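Local structure of phytanoyl-CoA dioxygenase (Streptomyces malaysiense, 6ZYL) at residues A[124-129]-A[187-192]; A[247-252]-A[262-267]. The protein catalyses the beta-hydroxylation of thioholgamide as a non-heme monooxygenase, probably using iron and 2-oxoglutarate. One frame throughout, in Å; residues are numbered along the deposited sequence.

Contact 1. Residues A[124-129]-A[187-192]; sequences SLAWHQ and GEEIAV
Ile190 gives its backbone N-H to Trp127, N to O 2.9 Å and nearly straight at 163°, with the donor tilted off the carbonyl plane. The same oxygen also receives a CA-H...O contact from Glu189. Inside 124-129, His128 ND1 donates to Ala126 O at 2.8 Å, with the acceptor close to the imidazole plane, which should hold the ring's rotation. His128 and Gln129 open the HxD motif of these dioxygenases, whose histidine is normally an iron ligand, so His128 probably binds the metal; none is modelled here. The His128 ring meets that of His218 edge-to-face, and NE2 lies near a tartrate. The apolar packing centres on Ile190. With CG1 anti to the backbone N (chi1 -174°) and the chain extended beyond it, CD1 reaches the amide of Gln129, 3.5 Å from CD, the two side chains crossing at about a right angle. CG2 packs against Trp127 CB at 3.9 Å, while the indole leads away to bond Glu196 through NE1. The Gln129 amide is gripped by Ala215, Gly170 and Leu172. Toward the exposed end, Ala126 CB rests on Glu189 CB at 3.6 Å, and His128 CB lies 3.7 Å from Glu188 O.

Contact 2. Residues A[247-252]-A[262-267]; sequences EDSALL and LPERRP
Ser249 and Glu264 meet through a side-chain hydrogen bond, OG to OE2 at 2.8 Å, which reaches the carboxylate oxygen on its anti side and somewhat out of its plane. Glu264 comes in over the backbone of Ala250: with CG anti to its own carbonyl carbon (chi1 -70°), the extended chain lays CD over the peptide, 3.6 Å from Ala250 N. OE2 also forms a salt bridge with Lys78. Replacing Glu264 with an alanine would probably leave Lys78 without this countercharge, take an acceptor from Ser249 OG and open a gap over Ala250. Beneath lies a parallel pairing: Leu262 N bonds Asp248 O at 3.0 Å, Ala250 N bonds Leu262 O at 3.2 Å, and Glu264 N bonds Ala250 O at 3.0 Å. Leu251 CD1 packs tightly on the backbone of Glu264, 3.4 Å from Glu264 O. Toward solvent, Leu262 CD1 lies across the chain of Glu247, 3.5 Å from its CD, and the Glu247 carboxylate pairs with Arg285. Farther along, a water bridges Leu252 N to Glu264 O. Strand 249-254 lies between antiparallel 107-117, bonded through Leu251 to Val109, and the short outermost strand 262-263, while helix 273-295 packs by Ala282 against Ser249 and Glu264.

In the fold
Contact 1 and contact 2 do not touch: their centres are 30 Å apart, their nearest atoms about 16 Å, and they lie on opposite sides of the chain's centre. Strand 107-117 pairs with 249-254 of contact 2, and the chain leaving it leads into 124-129 of contact 1. From there strand 128-129 enters the four-stranded antiparallel sheet, whereas contact 2 finishes one border of the larger mixed sheet, the two forming the double-stranded beta-helix core expected of this family. Only contact 1 reaches the probable metal pocket, where the side chain of His128 is about 3 Å from a tartrate that probably came from the crystallisation liquor. Contact 2 is structural packing away from that pocket.

Contact 1. Residues A[124-129]-A[187-192]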
loop_
_atom_site.group_PDB
_atom_site.type_symbol
_atom_site.label_atom_id
_atom_site.label_comp_id
_atom_site.label_asym_id
_atom_site.label_seq_id
_atom_site.Cartn_x
_atom_site.Cartn_y
_atom_site.Cartn_z
ATOM N N SER A 124 4.833 -8.936 16.128
ATOM C CA SER A 124 5.855 -8.755 15.112
ATOM C C SER A 124 5.416 -9.455 13.834
ATOM O O SER A 124 4.576 -10.358 13.852
ATOM C CB SER A 124 7.211 -9.312 15.566
ATOM O OG SER A 124 7.859 -8.428 16.461
ATOM N N LEU A 125 5.998 -9.029 12.716
ATOM C CA LEU A 125 5.769 -9.659 11.424
ATOM C C LEU A 125 7.090 -10.194 10.893
ATOM O O LEU A 125 8.089 -9.468 10.860
ATOM C CB LEU A 125 5.155 -8.675 10.427
ATOM C CG LEU A 125 3.846 -8.015 10.854
ATOM C CD1 LEU A 125 3.330 -7.121 9.731
ATOM C CD2 LEU A 125 2.808 -9.045 11.245
ATOM N N ALA A 126 7.092 -11.461 10.491
ATOM C CA ALA A 126 8.285 -12.065 9.922
ATOM C C ALA A 126 8.592 -11.451 8.559
ATOM O O ALA A 126 7.742 -10.825 7.920
ATOM C CB ALA A 126 8.108 -13.579 9.792
ATOM N N TRP A 127 9.833 -11.634 8.118
ATOM C CA TRP A 127 10.239 -11.160 6.804
ATOM C C TRP A 127 9.370 -11.797 5.728
ATOM O O TRP A 127 9.111 -13.004 5.755
ATOM C CB TRP A 127 11.711 -11.484 6.570
ATOM C CG TRP A 127 12.630 -10.653 7.409
ATOM C CD1 TRP A 127 13.105 -10.956 8.652
ATOM C CD2 TRP A 127 13.179 -9.375 7.070
ATOM N NE1 TRP A 127 13.920 -9.945 9.106
ATOM C CE2 TRP A 127 13.981 -8.963 8.153
ATOM C CE3 TRP A 127 13.070 -8.539 5.955
ATOM C CZ2 TRP A 127 14.673 -7.754 8.152
ATOM C CZ3 TRP A 127 13.757 -7.338 5.956
ATOM C CH2 TRP A 127 14.549 -6.958 7.047
ATOM N N HIS A 128 8.910 -10.980 4.785
ATOM C CA HIS A 128 7.995 -11.441 3.750
ATOM C C HIS A 128 7.904 -10.377 2.668
ATOM O O HIS A 128 8.355 -9.241 2.845
ATOM C CB HIS A 128 6.611 -11.746 4.327
ATOM C CG HIS A 128 5.847 -10.522 4.729
ATOM N ND1 HIS A 128 6.133 -9.808 5.873
ATOM C CD2 HIS A 128 4.812 -9.881 4.136
ATOM C CE1 HIS A 128 5.304 -8.784 5.970
ATOM N NE2 HIS A 128 4.493 -8.805 4.927
ATOM N N GLN A 129 7.312 -10.763 1.540
ATOM C CA GLN A 129 7.135 -9.888 0.392
ATOM C C GLN A 129 5.651 -9.640 0.156
ATOM O O GLN A 129 4.824 -10.538 0.348
ATOM C CB GLN A 129 7.759 -10.495 -0.869
ATOM C CG GLN A 129 9.239 -10.823 -0.751
ATOM C CD GLN A 129 9.714 -11.768 -1.844
ATOM O OE1 GLN A 129 9.165 -12.852 -2.026
ATOM N NE2 GLN A 129 10.738 -11.356 -2.579
ATOM N N GLY A 187 2.793 -14.205 10.604
ATOM C CA GLY A 187 2.599 -14.340 9.170
ATOM C C GLY A 187 3.547 -15.355 8.589
ATOM O O GLY A 187 4.493 -15.707 9.241
ATOM N N GLU A 188 3.360 -15.786 7.347
ATOM C CA GLU A 188 4.318 -16.737 6.811
ATOM C C GLU A 188 5.592 -15.969 6.412
ATOM O O GLU A 188 5.574 -14.792 6.180
ATOM C CB GLU A 188 3.733 -17.737 5.760
ATOM C CG GLU A 188 2.488 -18.547 6.224
ATOM C CD GLU A 188 2.693 -19.950 6.931
ATOM O OE1 GLU A 188 3.828 -20.479 7.139
ATOM O OE2 GLU A 188 1.650 -20.542 7.290
ATOM N N GLU A 189 6.702 -16.652 6.329
ATOM C CA GLU A 189 7.938 -15.990 6.118
ATOM C C GLU A 189 8.697 -16.399 4.876
ATOM O O GLU A 189 8.641 -17.513 4.451
ATOM C CB GLU A 189 8.728 -16.169 7.422
ATOM C CG GLU A 189 10.178 -16.556 7.409
ATOM C CD GLU A 189 10.642 -17.103 8.769
ATOM O OE1 GLU A 189 11.705 -17.724 8.836
ATOM O OE2 GLU A 189 9.956 -16.945 9.784
ATOM N N ILE A 190 9.423 -15.478 4.291
ATOM C CA ILE A 190 10.158 -15.753 3.100
ATOM C C ILE A 190 11.208 -16.833 3.436
ATOM O O ILE A 190 11.859 -16.756 4.452
ATOM C CB ILE A 190 10.775 -14.457 2.601
ATOM C CG1 ILE A 190 11.454 -14.647 1.275
ATOM C CG2 ILE A 190 11.742 -13.942 3.604
ATOM C CD1 ILE A 190 11.761 -13.371 0.566
ATOM N N ALA A 191 11.362 -17.832 2.583
ATOM C CA ALA A 191 12.291 -18.914 2.842
ATOM C C ALA A 191 13.663 -18.580 2.365
ATOM O O ALA A 191 14.203 -19.193 1.477
ATOM C CB ALA A 191 11.818 -20.179 2.192
ATOM N N VAL A 192 14.223 -17.615 3.039
ATOM C CA VAL A 192 15.551 -17.077 2.764
ATOM C C VAL A 192 16.087 -16.411 4.015
ATOM O O VAL A 192 15.334 -15.830 4.801
ATOM C CB VAL A 192 15.521 -16.094 1.568
ATOM C CG1 VAL A 192 16.729 -15.196 1.576
ATOM C CG2 VAL A 192 15.583 -16.887 0.258
#

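Contact 2. Residues A[247-252]-A[262-267]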
loop_
_atom_site.group_PDB
_atom_site.type_symbol
_atom_site.label_atom_id
_atom_site.label_comp_id
_atom_site.label_asym_id
_atom_site.label_seq_id
_atom_site.Cartn_x
_atom_site.Cartn_y
_atom_site.Cartn_z
ATOM N N GLU A 247 -11.065 -11.750 -13.008
ATOM C CA GLU A 247 -11.411 -10.364 -13.285
ATOM C C GLU A 247 -10.864 -9.452 -12.192
ATOM O O GLU A 247 -10.938 -9.768 -11.002
ATOM C CB GLU A 247 -12.931 -10.250 -13.388
ATOM C CG GLU A 247 -13.498 -8.867 -13.545
ATOM C CD GLU A 247 -15.014 -8.877 -13.431
ATOM O OE1 GLU A 247 -15.681 -9.356 -14.375
ATOM O OE2 GLU A 247 -15.538 -8.422 -12.392
ATOM N N ASP A 248 -10.299 -8.319 -12.609
ATOM C CA ASP A 248 -9.681 -7.372 -11.691
ATOM C C ASP A 248 -10.040 -5.954 -12.116
ATOM O O ASP A 248 -10.440 -5.708 -13.256
ATOM C CB ASP A 248 -8.153 -7.541 -11.651
ATOM C CG ASP A 248 -7.551 -7.168 -10.302
ATOM O OD1 ASP A 248 -8.263 -6.581 -9.461
ATOM O OD2 ASP A 248 -6.355 -7.461 -10.085
ATOM N N SER A 249 -9.890 -5.016 -11.180
ATOM C CA SER A 249 -10.190 -3.616 -11.441
ATOM C C SER A 249 -9.172 -2.728 -10.739
ATOM O O SER A 249 -8.481 -3.147 -9.807
ATOM C CB SER A 249 -11.616 -3.251 -10.997
ATOM O OG SER A 249 -11.815 -3.504 -9.618
ATOM N N ALA A 250 -9.084 -1.487 -11.212
ATOM C CA ALA A 250 -8.119 -0.521 -10.707
ATOM C C ALA A 250 -8.585 0.866 -11.123
ATOM O O ALA A 250 -9.484 1.015 -11.955
ATOM C CB ALA A 250 -6.709 -0.813 -11.230
ATOM N N LEU A 251 -7.961 1.884 -10.536
ATOM C CA LEU A 251 -8.344 3.274 -10.759
ATOM C C LEU A 251 -7.279 3.970 -11.595
ATOM O O LEU A 251 -6.120 4.072 -11.175
ATOM C CB LEU A 251 -8.545 4.009 -9.435
ATOM C CG LEU A 251 -8.960 5.476 -9.556
ATOM C CD1 LEU A 251 -10.328 5.595 -10.214
ATOM C CD2 LEU A 251 -8.953 6.157 -8.195
ATOM N N LEU A 252 -7.677 4.455 -12.766
ATOM C CA LEU A 252 -6.767 5.194 -13.629
ATOM C C LEU A 252 -6.456 6.553 -13.015
ATOM O O LEU A 252 -7.365 7.313 -12.672
ATOM C CB LEU A 252 -7.392 5.367 -15.010
ATOM C CG LEU A 252 -6.627 6.152 -16.071
ATOM C CD1 LEU A 252 -5.382 5.403 -16.490
ATOM C CD2 LEU A 252 -7.541 6.409 -17.266
ATOM N N LEU A 262 -10.738 -3.506 -15.279
ATOM C CA LEU A 262 -11.969 -2.740 -15.372
ATOM C C LEU A 262 -11.787 -1.410 -14.642
ATOM O O LEU A 262 -11.203 -1.376 -13.552
ATOM C CB LEU A 262 -13.135 -3.524 -14.771
ATOM C CG LEU A 262 -13.507 -4.807 -15.516
ATOM C CD1 LEU A 262 -14.440 -5.667 -14.670
ATOM C CD2 LEU A 262 -14.136 -4.487 -16.864
ATOM N N PRO A 263 -12.244 -0.299 -15.219
ATOM C CA PRO A 263 -11.972 1.005 -14.597
ATOM C C PRO A 263 -12.872 1.275 -13.398
ATOM O O PRO A 263 -14.055 0.930 -13.386
ATOM C CB PRO A 263 -12.238 2.004 -15.732
ATOM C CG PRO A 263 -13.214 1.306 -16.633
ATOM C CD PRO A 263 -12.910 -0.172 -16.530
ATOM N N GLU A 264 -12.283 1.892 -12.378
ATOM C CA GLU A 264 -12.995 2.336 -11.193
ATOM C C GLU A 264 -13.239 3.841 -11.296
ATOM O O GLU A 264 -12.823 4.497 -12.254
ATOM C CB GLU A 264 -12.206 1.961 -9.935
ATOM C CG GLU A 264 -12.194 0.456 -9.666
ATOM C CD GLU A 264 -11.101 0.020 -8.703
ATOM O OE1 GLU A 264 -10.244 0.853 -8.344
ATOM O OE2 GLU A 264 -11.101 -1.167 -8.307
ATOM N N ARG A 265 -13.932 4.391 -10.302
ATOM C CA ARG A 265 -14.273 5.804 -10.288
ATOM C C ARG A 265 -13.898 6.422 -8.948
ATOM O O ARG A 265 -13.914 5.757 -7.910
ATOM C CB ARG A 265 -15.776 6.030 -10.544
ATOM C CG ARG A 265 -16.418 5.031 -11.492
ATOM C CD ARG A 265 -17.604 5.646 -12.227
ATOM N NE ARG A 265 -18.808 5.703 -11.400
ATOM C CZ ARG A 265 -19.722 4.739 -11.337
ATOM N NH1 ARG A 265 -19.577 3.630 -12.051
ATOM N NH2 ARG A 265 -20.786 4.884 -10.556
ATOM N N ARG A 266 -13.574 7.713 -8.982
ATOM C CA ARG A 266 -13.309 8.439 -7.750
ATOM C C ARG A 266 -14.620 8.720 -7.020
ATOM O O ARG A 266 -15.642 8.984 -7.662
ATOM C CB ARG A 266 -12.597 9.760 -8.042
ATOM C CG ARG A 266 -11.310 9.628 -8.822
ATOM C CD ARG A 266 -10.685 10.997 -9.053
ATOM N NE ARG A 266 -10.269 11.627 -7.802
ATOM C CZ ARG A 266 -9.516 12.721 -7.727
ATOM N NH1 ARG A 266 -9.095 13.316 -8.835
ATOM N NH2 ARG A 266 -9.184 13.220 -6.545
ATOM N N PRO A 267 -14.626 8.693 -5.687
ATOM C CA PRO A 267 -15.856 9.021 -4.950
ATOM C C PRO A 267 -16.171 10.508 -5.050
ATOM O O PRO A 267 -15.288 11.354 -4.892
ATOM C CB PRO A 267 -15.535 8.603 -3.511
ATOM C CG PRO A 267 -14.035 8.776 -3.411
ATOM C CD PRO A 267 -13.493 8.408 -4.782
HETATM O O HOH W 1 -10.393 3.958 -13.741
#